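Local coordinates for serine-rich secreted cell wall anchored (LPXTG-motif ) protein (Lactobacillus reuteri ATCC 53608, PDB 5NXK) that probably acts as a cell-wall-anchored adhesin, its beta-solenoid binding region helping the bacterium attach to surfaces in the host gut, at residues D158-L163 against A183-M188. Sequence-based numbering, arbitrary orientation.
Sequences DKTTAL and ATDIDM
T161 and I186 face each other across a single parallel bridge: A162 N donates to I186 O over 2.8 Å, and I186 N makes a weak, bent bond back to T160 O. Just before this bridge T160 and D185 grip each other twice. T160 N points at D185 OD2 (3.1 Å), on its anti side and 35° out of the carboxylate plane. In return T160 OG1, placed by chi1 of 55° over its own backbone between N and C, accepts a bond from D185 N at 3.0 Å. A water links the same hydroxyl to the carbonyl of A183, and a second water spans D158 O and D185 OD2. The two segments belong to successive coils of a parallel beta-solenoid, the fold of the pectate lyase-like family, and the bridge joins them where 158-163 returns from the excursion that carries the antiparallel pair 151-152 and 159-160. The K159 side chain passes that of D185 roughly perpendicular to it; K159 CB rests on I186 CD1 (3.7 Å), while the bent chain carries NZ to a salt bridge with E220. T184 turns its CB toward T160 and T161, with OG1 held by N181 and S134. T161 OG1, anti to the backbone N (chi1 -176°), sits 3.2 Å from I186 O and 3.1 Å from L163 O, two acceptors competing for one proton. Past the corner at D187, whose carboxylate bonds to T219 and N222, the L163 and M188 side chains extend alongside one another, L163 CD1 lying 3.9 Å from M188 CG.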
loop_
_atom_site.group_PDB
_atom_site.type_symbol
_atom_site.label_atom_id
_atom_site.label_comp_id
_atom_site.label_asym_id
_atom_site.label_seq_id
_atom_site.Cartn_x
_atom_site.Cartn_y
_atom_site.Cartn_z
ATOM N N ASP A 158 2.320 12.273 15.526
ATOM C CA ASP A 158 2.738 11.038 14.866
ATOM C C ASP A 158 1.531 10.256 14.405
ATOM O O ASP A 158 0.545 10.157 15.131
ATOM C CB ASP A 158 3.567 10.158 15.809
ATOM C CG ASP A 158 4.943 10.727 16.102
ATOM O OD1 ASP A 158 5.357 11.699 15.435
ATOM O OD2 ASP A 158 5.620 10.184 17.002
ATOM N N LYS A 159 1.610 9.685 13.208
ATOM C CA LYS A 159 0.518 8.859 12.705
ATOM C C LYS A 159 1.070 7.531 12.232
ATOM O O LYS A 159 2.186 7.462 11.739
ATOM C CB LYS A 159 -0.229 9.553 11.550
ATOM C CG LYS A 159 -0.760 10.949 11.855
ATOM C CD LYS A 159 -1.883 10.933 12.888
ATOM C CE LYS A 159 -2.295 12.361 13.248
ATOM N NZ LYS A 159 -3.375 12.414 14.283
ATOM N N THR A 160 0.272 6.477 12.379
ATOM C CA THR A 160 0.624 5.157 11.874
ATOM C C THR A 160 -0.165 4.911 10.605
ATOM O O THR A 160 -1.173 5.579 10.362
ATOM C CB THR A 160 0.308 4.055 12.880
ATOM O OG1 THR A 160 -1.075 4.142 13.259
ATOM C CG2 THR A 160 1.188 4.190 14.117
ATOM N N THR A 161 0.281 3.959 9.796
ATOM C CA THR A 161 -0.398 3.698 8.543
ATOM C C THR A 161 -0.373 2.228 8.163
ATOM O O THR A 161 0.554 1.516 8.518
ATOM C CB THR A 161 0.231 4.533 7.388
ATOM O OG1 THR A 161 -0.514 4.330 6.185
ATOM C CG2 THR A 161 1.701 4.135 7.161
ATOM N N ALA A 162 -1.395 1.786 7.431
ATOM C CA ALA A 162 -1.460 0.408 6.927
ATOM C C ALA A 162 -0.564 0.189 5.714
ATOM O O ALA A 162 -0.049 -0.903 5.508
ATOM C CB ALA A 162 -2.884 0.049 6.578
ATOM N N LEU A 163 -0.407 1.227 4.896
ATOM C CA LEU A 163 0.380 1.125 3.666
ATOM C C LEU A 163 1.247 2.371 3.527
ATOM O O LEU A 163 0.730 3.491 3.472
ATOM C CB LEU A 163 -0.531 0.976 2.440
ATOM C CG LEU A 163 -1.391 -0.284 2.318
ATOM C CD1 LEU A 163 -2.388 -0.155 1.168
ATOM C CD2 LEU A 163 -0.536 -1.543 2.125
ATOM N N ALA A 183 -6.397 -0.863 13.179
ATOM C CA ALA A 183 -5.082 -0.864 13.812
ATOM C C ALA A 183 -4.287 0.424 13.632
ATOM O O ALA A 183 -3.498 0.794 14.507
ATOM C CB ALA A 183 -4.263 -2.023 13.268
ATOM N N THR A 184 -4.473 1.101 12.503
ATOM C CA THR A 184 -3.617 2.246 12.198
ATOM C C THR A 184 -4.402 3.511 11.847
ATOM O O THR A 184 -5.594 3.446 11.529
ATOM C CB THR A 184 -2.639 1.890 11.056
ATOM O OG1 THR A 184 -3.371 1.381 9.936
ATOM C CG2 THR A 184 -1.644 0.800 11.527
ATOM N N ASP A 185 -3.730 4.660 11.912
ATOM C CA ASP A 185 -4.392 5.949 11.728
ATOM C C ASP A 185 -4.710 6.248 10.275
ATOM O O ASP A 185 -5.605 7.047 9.976
ATOM C CB ASP A 185 -3.532 7.086 12.281
ATOM C CG ASP A 185 -3.227 6.931 13.766
ATOM O OD1 ASP A 185 -4.128 6.511 14.525
ATOM O OD2 ASP A 185 -2.092 7.260 14.174
ATOM N N ILE A 186 -3.939 5.658 9.369
ATOM C CA ILE A 186 -4.041 6.009 7.953
ATOM C C ILE A 186 -4.133 4.720 7.124
ATOM O O ILE A 186 -3.410 3.776 7.402
ATOM C CB ILE A 186 -2.825 6.874 7.499
ATOM C CG1 ILE A 186 -2.704 8.125 8.379
ATOM C CG2 ILE A 186 -2.947 7.260 6.023
ATOM C CD1 ILE A 186 -1.442 8.939 8.105
ATOM N N ASP A 187 -5.035 4.665 6.140
ATOM C CA ASP A 187 -5.146 3.472 5.293
ATOM C C ASP A 187 -4.036 3.433 4.233
ATOM O O ASP A 187 -3.401 2.400 4.032
ATOM C CB ASP A 187 -6.512 3.395 4.601
ATOM C CG ASP A 187 -7.687 3.269 5.585
ATOM O OD1 ASP A 187 -7.486 2.854 6.750
ATOM O OD2 ASP A 187 -8.830 3.581 5.175
ATOM N N MET A 188 -3.812 4.557 3.554
ATOM C CA MET A 188 -2.766 4.640 2.522
ATOM C C MET A 188 -1.978 5.919 2.715
ATOM O O MET A 188 -2.540 7.006 2.618
ATOM C CB MET A 188 -3.359 4.637 1.115
ATOM C CG MET A 188 -4.068 3.358 0.703
ATOM S SD MET A 188 -4.821 3.575 -0.937
ATOM C CE MET A 188 -5.426 1.918 -1.249
HETATM O O HOH W 1 -0.457 7.537 16.515
HETATM O O HOH W 2 -1.740 3.051 15.499
#